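Local coordinates for Thiol:disulfide interchange protein, thioredoxin family protein (Chlorobaculum tepidum, PDB 3OR5) that probably works as a thioredoxin-like thiol:disulfide oxidoreductase, consistent with a part in cytochrome c-type biogenesis, at residues 69-82 with 92-104. Residues are numbered along the deposited sequence; the frame is centred on the assembly and turned at random.
Sequences TFVGIAVNEQLPNV and IYPVMMATPELIR
Gly72 and Ala74 carry the backbone pairing of two parallel strands, 69-74 and 95-97. Gly72 N bonds to Pro94 O (2.8 Å) and Gly72 O takes Met96 N; Ala74 repeats the pattern, its N bonded to Met96 O and its O to Ala98 N. Selenomethionine Met97 buries more surface in this contact than any other residue. Its CB leaves the sheet on the face of Ala74 and Val95, and CG passes Leu79 CD1 at 4.1 Å, the two side chains crossing at about a right angle. Two successive bends, chi2 -67° and chi3 -62°, turn the end of the chain against the first turn of helix 79-89: SE rests 3.9 Å from Val82 CG2, and CE ends against backbone, 3.6 Å from Leu79 N and close to Glu77 C. At the other end, Phe70 CB sits over the centre of one face of the Tyr93 ring, a CH-pi contact 3.7 Å from the centroid, while Gly72 N comes to the ring edge. A CB on Gly72 would sit tightly against Tyr93 CE1 and Val95 CG2, so the glycine probably helps the ring lie this near. A serine in place of Tyr93 would probably open a gap over Phe70 CB and beside Gly72. On the opposite face Ile73 CG2 packs on Ala98 CB (3.7 Å), and Met96 CE reaches Val71 CG1. The contact joins both strands and the start of the connecting helix of a right-handed beta-alpha-beta crossover (68-74, 79-89, 95-97) in a thioredoxin-like fold; the chain then enters helix 100-107, whose Leu102 CB lies 4.3 Å from Ile73 CD1. Strand 95-97 is outermost here, strand 36-42 flanks 68-74, and helix 47-63 touches Phe70 and Tyr93 through Met56.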
ATOM      1  N   THR A  69       4.655  -3.964  -6.304  1.00  9.77           N
ATOM      2  CA  THR A  69       3.176  -4.152  -6.102  1.00 10.41           C
ATOM      3  C   THR A  69       2.656  -3.121  -5.103  1.00 11.09           C
ATOM      4  O   THR A  69       3.385  -2.674  -4.210  1.00 11.58           O
ATOM      5  CB  THR A  69       2.842  -5.526  -5.559  1.00 11.76           C
ATOM      6  OG1 THR A  69       1.410  -5.748  -5.589  1.00 11.31           O
ATOM      7  CG2 THR A  69       3.386  -5.830  -4.083  1.00 13.02           C
ATOM      8  N   PHE A  70       1.397  -2.729  -5.294  1.00 10.02           N
ATOM      9  CA  PHE A  70       0.678  -2.084  -4.155  1.00 10.45           C
ATOM     10  C   PHE A  70       0.185  -3.172  -3.177  1.00 11.35           C
ATOM     11  O   PHE A  70       0.002  -4.384  -3.527  1.00 11.06           O
ATOM     12  CB  PHE A  70      -0.531  -1.319  -4.680  1.00  9.65           C
ATOM     13  CG  PHE A  70      -0.164  -0.039  -5.366  1.00  9.45           C
ATOM     14  CD1 PHE A  70       0.111   1.080  -4.609  1.00 11.30           C
ATOM     15  CD2 PHE A  70      -0.139   0.058  -6.758  1.00 11.22           C
ATOM     16  CE1 PHE A  70       0.481   2.262  -5.275  1.00 10.35           C
ATOM     17  CE2 PHE A  70       0.161   1.244  -7.422  1.00 12.55           C
ATOM     18  CZ  PHE A  70       0.491   2.360  -6.672  1.00 11.09           C
ATOM     19  N   VAL A  71      -0.031  -2.761  -1.919  1.00  9.74           N
ATOM     20  CA  VAL A  71      -0.747  -3.616  -1.006  1.00  9.75           C
ATOM     21  C   VAL A  71      -1.737  -2.678  -0.307  1.00 10.11           C
ATOM     22  O   VAL A  71      -1.325  -1.576   0.183  1.00 11.29           O
ATOM     23  CB  VAL A  71       0.206  -4.135   0.055  1.00 11.56           C
ATOM     24  CG1 VAL A  71      -0.555  -4.956   1.091  1.00 13.50           C
ATOM     25  CG2 VAL A  71       1.317  -4.987  -0.561  1.00 11.03           C
ATOM     26  N   GLY A  72      -3.007  -3.047  -0.281  1.00  8.62           N
ATOM     27  CA  GLY A  72      -4.008  -2.131   0.370  1.00  9.54           C
ATOM     28  C   GLY A  72      -4.377  -2.679   1.749  1.00  9.85           C
ATOM     29  O   GLY A  72      -4.534  -3.885   1.939  1.00 11.08           O
ATOM     30  N   ILE A  73      -4.542  -1.798   2.737  1.00  9.03           N
ATOM     31  CA  ILE A  73      -5.016  -2.205   4.079  1.00 10.25           C
ATOM     32  C   ILE A  73      -6.215  -1.304   4.345  1.00  9.90           C
ATOM     33  O   ILE A  73      -6.085  -0.082   4.410  1.00 10.87           O
ATOM     34  CB  ILE A  73      -3.904  -2.015   5.126  1.00 10.61           C
ATOM     35  CG1 ILE A  73      -2.751  -3.045   4.830  1.00 13.38           C
ATOM     36  CG2 ILE A  73      -4.526  -2.285   6.568  1.00 12.34           C
ATOM     37  CD1 ILE A  73      -1.512  -2.870   5.750  1.00 17.27           C
ATOM     38  N   ALA A  74      -7.393  -1.906   4.467  1.00  9.35           N
ATOM     39  CA  ALA A  74      -8.665  -1.119   4.527  1.00  9.72           C
ATOM     40  C   ALA A  74      -8.982  -0.852   5.988  1.00 10.64           C
ATOM     41  O   ALA A  74      -9.175  -1.792   6.778  1.00 12.04           O
ATOM     42  CB  ALA A  74      -9.826  -1.934   3.906  1.00 10.59           C
ATOM     43  N   VAL A  75      -9.059   0.429   6.330  1.00 11.24           N
ATOM     44  CA  VAL A  75      -9.311   0.887   7.695  1.00 11.60           C
ATOM     45  C   VAL A  75     -10.728   1.398   7.823  1.00 12.41           C
ATOM     46  O   VAL A  75     -11.306   1.826   6.812  1.00 12.43           O
ATOM     47  CB  VAL A  75      -8.294   1.982   8.077  1.00 13.58           C
ATOM     48  CG1 VAL A  75      -6.827   1.368   8.228  1.00 14.63           C
ATOM     49  CG2 VAL A  75      -8.324   3.156   7.147  1.00 14.74           C
ATOM     50  N   ASN A  76     -11.287   1.346   9.049  1.00 13.31           N
ATOM     51  CA  ASN A  76     -12.651   1.938   9.220  1.00 13.74           C
ATOM     52  C   ASN A  76     -13.641   1.377   8.220  1.00 14.53           C
ATOM     53  O   ASN A  76     -14.500   2.086   7.767  1.00 14.22           O
ATOM     54  CB  ASN A  76     -12.577   3.480   9.156  1.00 15.46           C
ATOM     55  CG  ASN A  76     -11.605   4.095  10.189  1.00 22.55           C
ATOM     56  OD1 ASN A  76     -12.034   4.851  11.086  1.00 29.84           O
ATOM     57  ND2 ASN A  76     -10.329   3.875  10.030  1.00 20.49           N
ATOM     58  N   GLU A  77     -13.523   0.077   7.910  1.00 13.00           N
ATOM     59  CA  GLU A  77     -14.273  -0.533   6.850  1.00 12.67           C
ATOM     60  C   GLU A  77     -15.102  -1.737   7.255  1.00 11.01           C
ATOM     61  O   GLU A  77     -15.125  -2.158   8.454  1.00 14.07           O
ATOM     62  CB  GLU A  77     -13.305  -0.863   5.650  1.00 10.46           C
ATOM     63  CG  GLU A  77     -13.325   0.299   4.639  1.00 10.77           C
ATOM     64  CD  GLU A  77     -14.604   0.375   3.810  1.00 11.63           C
ATOM     65  OE1 GLU A  77     -15.619  -0.287   4.121  1.00 13.00           O
ATOM     66  OE2 GLU A  77     -14.559   1.093   2.766  1.00 12.12           O
ATOM     67  N   GLN A  78     -15.901  -2.214   6.298  1.00 11.32           N
ATOM     68  CA  GLN A  78     -16.685  -3.449   6.443  1.00 13.92           C
ATOM     69  C   GLN A  78     -16.339  -4.387   5.268  1.00 11.82           C
ATOM     70  O   GLN A  78     -16.204  -3.994   4.137  1.00 12.05           O
ATOM     71  CB  GLN A  78     -18.158  -3.159   6.423  1.00 16.31           C
ATOM     72  CG  GLN A  78     -18.592  -2.383   7.662  1.00 16.63           C
ATOM     73  CD  GLN A  78     -20.134  -2.168   7.721  1.00 22.59           C
ATOM     74  OE1 GLN A  78     -20.933  -2.926   7.160  1.00 26.56           O
ATOM     75  NE2 GLN A  78     -20.539  -1.128   8.471  1.00 35.11           N
ATOM     76  N   LEU A  79     -16.216  -5.687   5.604  1.00 12.23           N
ATOM     77  CA  LEU A  79     -15.871  -6.675   4.596  1.00 12.99           C
ATOM     78  C   LEU A  79     -16.715  -6.670   3.327  1.00 12.17           C
ATOM     79  O   LEU A  79     -16.158  -6.602   2.270  1.00 11.77           O
ATOM     80  CB  LEU A  79     -15.890  -8.056   5.331  1.00 12.96           C
ATOM     81  CG  LEU A  79     -15.485  -9.217   4.419  1.00 17.02           C
ATOM     82  CD1 LEU A  79     -14.016  -9.092   4.105  1.00 21.58           C
ATOM     83  CD2 LEU A  79     -15.657 -10.448   5.265  1.00 19.88           C
ATOM     84  N   PRO A  80     -18.081  -6.676   3.378  1.00 10.82           N
ATOM     85  CA  PRO A  80     -18.789  -6.687   2.117  1.00 11.65           C
ATOM     86  C   PRO A  80     -18.594  -5.422   1.241  1.00  9.47           C
ATOM     87  O   PRO A  80     -18.604  -5.511   0.015  1.00 12.80           O
ATOM     88  CB  PRO A  80     -20.291  -6.761   2.563  1.00 12.41           C
ATOM     89  CG  PRO A  80     -20.338  -6.370   4.017  1.00 10.85           C
ATOM     90  CD  PRO A  80     -18.971  -6.829   4.545  1.00 11.98           C
ATOM     91  N   ASN A  81     -18.375  -4.296   1.934  1.00 10.80           N
ATOM     92  CA  ASN A  81     -18.145  -3.049   1.198  1.00  9.94           C
ATOM     93  C   ASN A  81     -16.802  -3.084   0.501  1.00  9.42           C
ATOM     94  O   ASN A  81     -16.746  -2.792  -0.702  1.00 11.50           O
ATOM     95  CB  ASN A  81     -18.249  -1.877   2.233  1.00 10.73           C
ATOM     96  CG  ASN A  81     -18.484  -0.507   1.583  1.00 12.56           C
ATOM     97  OD1 ASN A  81     -19.256  -0.336   0.654  1.00 11.69           O
ATOM     98  ND2 ASN A  81     -17.766   0.482   2.098  1.00 12.71           N
ATOM     99  N   VAL A  82     -15.736  -3.530   1.177  1.00  9.81           N
ATOM    100  CA  VAL A  82     -14.396  -3.564   0.548  1.00 10.48           C
ATOM    101  C   VAL A  82     -14.368  -4.643  -0.571  1.00 10.49           C
ATOM    102  O   VAL A  82     -13.850  -4.378  -1.663  1.00 11.65           O
ATOM    103  CB  VAL A  82     -13.337  -3.868   1.593  1.00  8.83           C
ATOM    104  CG1 VAL A  82     -11.919  -3.874   0.900  1.00 11.20           C
ATOM    105  CG2 VAL A  82     -13.314  -2.716   2.549  1.00  9.37           C
ATOM    106  N   ILE A  92      -6.531  -5.417  -8.398  1.00 13.18           N
ATOM    107  CA  ILE A  92      -5.749  -6.582  -8.735  1.00 12.72           C
ATOM    108  C   ILE A  92      -4.498  -6.740  -7.892  1.00 16.13           C
ATOM    109  O   ILE A  92      -3.601  -7.507  -8.236  1.00 17.22           O
ATOM    110  CB  ILE A  92      -5.317  -6.416 -10.176  1.00 13.54           C
ATOM    111  CG1 ILE A  92      -4.655  -4.984 -10.394  1.00 15.83           C
ATOM    112  CG2 ILE A  92      -6.606  -6.820 -10.963  1.00 17.15           C
ATOM    113  CD1 ILE A  92      -3.909  -4.730 -11.731  1.00 22.44           C
ATOM    114  N   TYR A  93      -4.393  -5.964  -6.822  1.00 12.38           N
ATOM    115  CA  TYR A  93      -3.270  -6.136  -5.858  1.00 12.05           C
ATOM    116  C   TYR A  93      -3.829  -6.612  -4.513  1.00 12.06           C
ATOM    117  O   TYR A  93      -5.055  -6.491  -4.285  1.00 12.16           O
ATOM    118  CB  TYR A  93      -2.498  -4.859  -5.732  1.00 11.00           C
ATOM    119  CG  TYR A  93      -3.325  -3.642  -5.456  1.00  9.81           C
ATOM    120  CD1 TYR A  93      -3.694  -3.350  -4.120  1.00  9.21           C
ATOM    121  CD2 TYR A  93      -3.635  -2.766  -6.432  1.00 10.46           C
ATOM    122  CE1 TYR A  93      -4.465  -2.131  -3.823  1.00 10.64           C
ATOM    123  CE2 TYR A  93      -4.373  -1.596  -6.191  1.00 10.88           C
ATOM    124  CZ  TYR A  93      -4.754  -1.265  -4.850  1.00 11.52           C
ATOM    125  OH  TYR A  93      -5.492  -0.079  -4.539  1.00 15.10           O
ATOM    126  N   PRO A  94      -3.023  -7.127  -3.611  1.00 10.08           N
ATOM    127  CA  PRO A  94      -3.556  -7.684  -2.364  1.00 11.31           C
ATOM    128  C   PRO A  94      -4.199  -6.608  -1.513  1.00 11.19           C
ATOM    129  O   PRO A  94      -3.617  -5.526  -1.327  1.00 11.96           O
ATOM    130  CB  PRO A  94      -2.340  -8.234  -1.626  1.00 13.01           C
ATOM    131  CG  PRO A  94      -1.363  -8.445  -2.753  1.00 12.81           C
ATOM    132  CD  PRO A  94      -1.580  -7.350  -3.736  1.00 10.61           C
ATOM    133  N   VAL A  95      -5.348  -6.939  -0.970  1.00 11.65           N
ATOM    134  CA  VAL A  95      -5.982  -6.048   0.019  1.00 11.11           C
ATOM    135  C   VAL A  95      -6.468  -6.790   1.212  1.00 11.12           C
ATOM    136  O   VAL A  95      -7.139  -7.830   1.069  1.00 12.46           O
ATOM    137  CB  VAL A  95      -7.235  -5.464  -0.680  1.00  9.93           C
ATOM    138  CG1 VAL A  95      -8.120  -4.605   0.370  1.00 11.96           C
ATOM    139  CG2 VAL A  95      -6.939  -4.519  -1.907  1.00 12.13           C
HETATM  140  N   MSE A  96      -6.108  -6.303   2.403  1.00 11.47           N
HETATM  141  CA  MSE A  96      -6.464  -6.954   3.698  1.00 10.06           C
HETATM  142  C   MSE A  96      -7.316  -5.989   4.502  1.00  9.07           C
HETATM  143  O   MSE A  96      -7.068  -4.735   4.461  1.00 11.65           O
HETATM  144  CB  MSE A  96      -5.223  -7.364   4.540  1.00 12.70           C
HETATM  145  CG  MSE A  96      -4.557  -8.449   3.826  1.00 14.02           C
HETATM  146 SE   MSE A  96      -2.859  -8.830   4.840  1.00 29.51          SE
HETATM  147  CE  MSE A  96      -1.901  -7.278   4.233  1.00 18.71           C
HETATM  148  N   MSE A  97      -8.252  -6.521   5.262  1.00  8.50           N
HETATM  149  CA  MSE A  97      -8.885  -5.660   6.323  1.00  9.08           C
HETATM  150  C   MSE A  97      -7.876  -5.310   7.388  1.00  9.79           C
HETATM  151  O   MSE A  97      -7.087  -6.172   7.830  1.00 12.90           O
HETATM  152  CB  MSE A  97     -10.025  -6.405   7.026  1.00  9.83           C
HETATM  153  CG  MSE A  97     -11.087  -6.934   6.018  1.00 10.38           C
HETATM  154 SE   MSE A  97     -12.083  -5.418   5.137  1.00 22.11          SE
HETATM  155  CE  MSE A  97     -12.919  -4.627   6.731  1.00 13.91           C
ATOM    156  N   ALA A  98      -7.897  -4.046   7.860  1.00 11.03           N
ATOM    157  CA  ALA A  98      -6.928  -3.710   8.890  1.00 12.78           C
ATOM    158  C   ALA A  98      -7.178  -4.521  10.158  1.00 14.06           C
ATOM    159  O   ALA A  98      -8.353  -4.892  10.507  1.00 14.88           O
ATOM    160  CB  ALA A  98      -7.094  -2.228   9.259  1.00 12.83           C
ATOM    161  N   THR A  99      -6.076  -4.793  10.828  1.00 13.97           N
ATOM    162  CA  THR A  99      -6.100  -5.361  12.167  1.00 15.68           C
ATOM    163  C   THR A  99      -5.227  -4.432  13.041  1.00 15.89           C
ATOM    164  O   THR A  99      -4.446  -3.624  12.529  1.00 16.21           O
ATOM    165  CB  THR A  99      -5.437  -6.705  12.214  1.00 16.36           C
ATOM    166  OG1 THR A  99      -4.048  -6.623  11.877  1.00 18.18           O
ATOM    167  CG2 THR A  99      -6.085  -7.781  11.272  1.00 16.63           C
ATOM    168  N   PRO A 100      -5.399  -4.486  14.364  1.00 16.77           N
ATOM    169  CA  PRO A 100      -4.522  -3.597  15.143  1.00 19.10           C
ATOM    170  C   PRO A 100      -3.069  -3.852  14.918  1.00 19.11           C
ATOM    171  O   PRO A 100      -2.277  -2.869  14.924  1.00 19.34           O
ATOM    172  CB  PRO A 100      -4.899  -3.909  16.619  1.00 19.28           C
ATOM    173  CG  PRO A 100      -6.293  -4.419  16.531  1.00 19.65           C
ATOM    174  CD  PRO A 100      -6.417  -5.180  15.178  1.00 17.47           C
ATOM    175  N   GLU A 101      -2.699  -5.109  14.664  1.00 19.46           N
ATOM    176  CA  GLU A 101      -1.330  -5.455  14.396  1.00 20.15           C
ATOM    177  C   GLU A 101      -0.788  -4.826  13.083  1.00 18.82           C
ATOM    178  O   GLU A 101       0.358  -4.391  13.002  1.00 19.58           O
ATOM    179  CB  GLU A 101      -1.221  -6.974  14.273  1.00 22.29           C
ATOM    180  CG  GLU A 101       0.119  -7.500  13.899  1.00 29.53           C
ATOM    181  CD  GLU A 101       0.092  -9.047  13.895  1.00 41.71           C
ATOM    182  OE1 GLU A 101      -0.733  -9.643  13.130  1.00 42.62           O
ATOM    183  OE2 GLU A 101       0.872  -9.672  14.657  1.00 45.16           O
ATOM    184  N   LEU A 102      -1.644  -4.793  12.062  1.00 17.74           N
ATOM    185  CA  LEU A 102      -1.207  -4.249  10.767  1.00 17.89           C
ATOM    186  C   LEU A 102      -1.027  -2.766  10.951  1.00 16.18           C
ATOM    187  O   LEU A 102      -0.077  -2.212  10.386  1.00 18.77           O
ATOM    188  CB  LEU A 102      -2.239  -4.537   9.674  1.00 15.20           C
ATOM    189  CG  LEU A 102      -2.332  -5.990   9.162  1.00 16.48           C
ATOM    190  CD1 LEU A 102      -3.487  -6.201   8.140  1.00 18.04           C
ATOM    191  CD2 LEU A 102      -0.964  -6.442   8.501  1.00 22.22           C
ATOM    192  N   ILE A 103      -1.898  -2.112  11.714  1.00 16.04           N
ATOM    193  CA  ILE A 103      -1.789  -0.658  11.914  1.00 16.20           C
ATOM    194  C   ILE A 103      -0.534  -0.366  12.726  1.00 18.63           C
ATOM    195  O   ILE A 103       0.254   0.454  12.333  1.00 19.44           O
ATOM    196  CB  ILE A 103      -3.045  -0.017  12.533  1.00 17.11           C
ATOM    197  CG1 ILE A 103      -4.151  -0.089  11.480  1.00 17.90           C
ATOM    198  CG2 ILE A 103      -2.714   1.429  13.014  1.00 18.66           C
ATOM    199  CD1 ILE A 103      -5.527   0.234  12.069  1.00 19.65           C
ATOM    200  N   ARG A 104      -0.293  -1.173  13.752  1.00 21.12           N
ATOM    201  CA  ARG A 104       0.889  -0.891  14.619  1.00 23.71           C
ATOM    202  C   ARG A 104       2.183  -1.181  13.844  1.00 22.77           C
ATOM    203  O   ARG A 104       3.215  -0.565  14.161  1.00 24.67           O
ATOM    204  CB  ARG A 104       0.844  -1.769  15.873  1.00 23.28           C
ATOM    205  CG  ARG A 104      -0.177  -1.394  16.906  1.00 30.00           C
ATOM    206  CD  ARG A 104       0.198  -2.136  18.230  1.00 34.84           C
ATOM    207  NE  ARG A 104      -0.193  -3.541  18.163  1.00 39.01           N
ATOM    208  CZ  ARG A 104      -1.408  -3.960  18.509  1.00 37.58           C
ATOM    209  NH1 ARG A 104      -2.312  -3.072  18.915  1.00 38.26           N
ATOM    210  NH2 ARG A 104      -1.723  -5.250  18.400  1.00 38.67           N
TER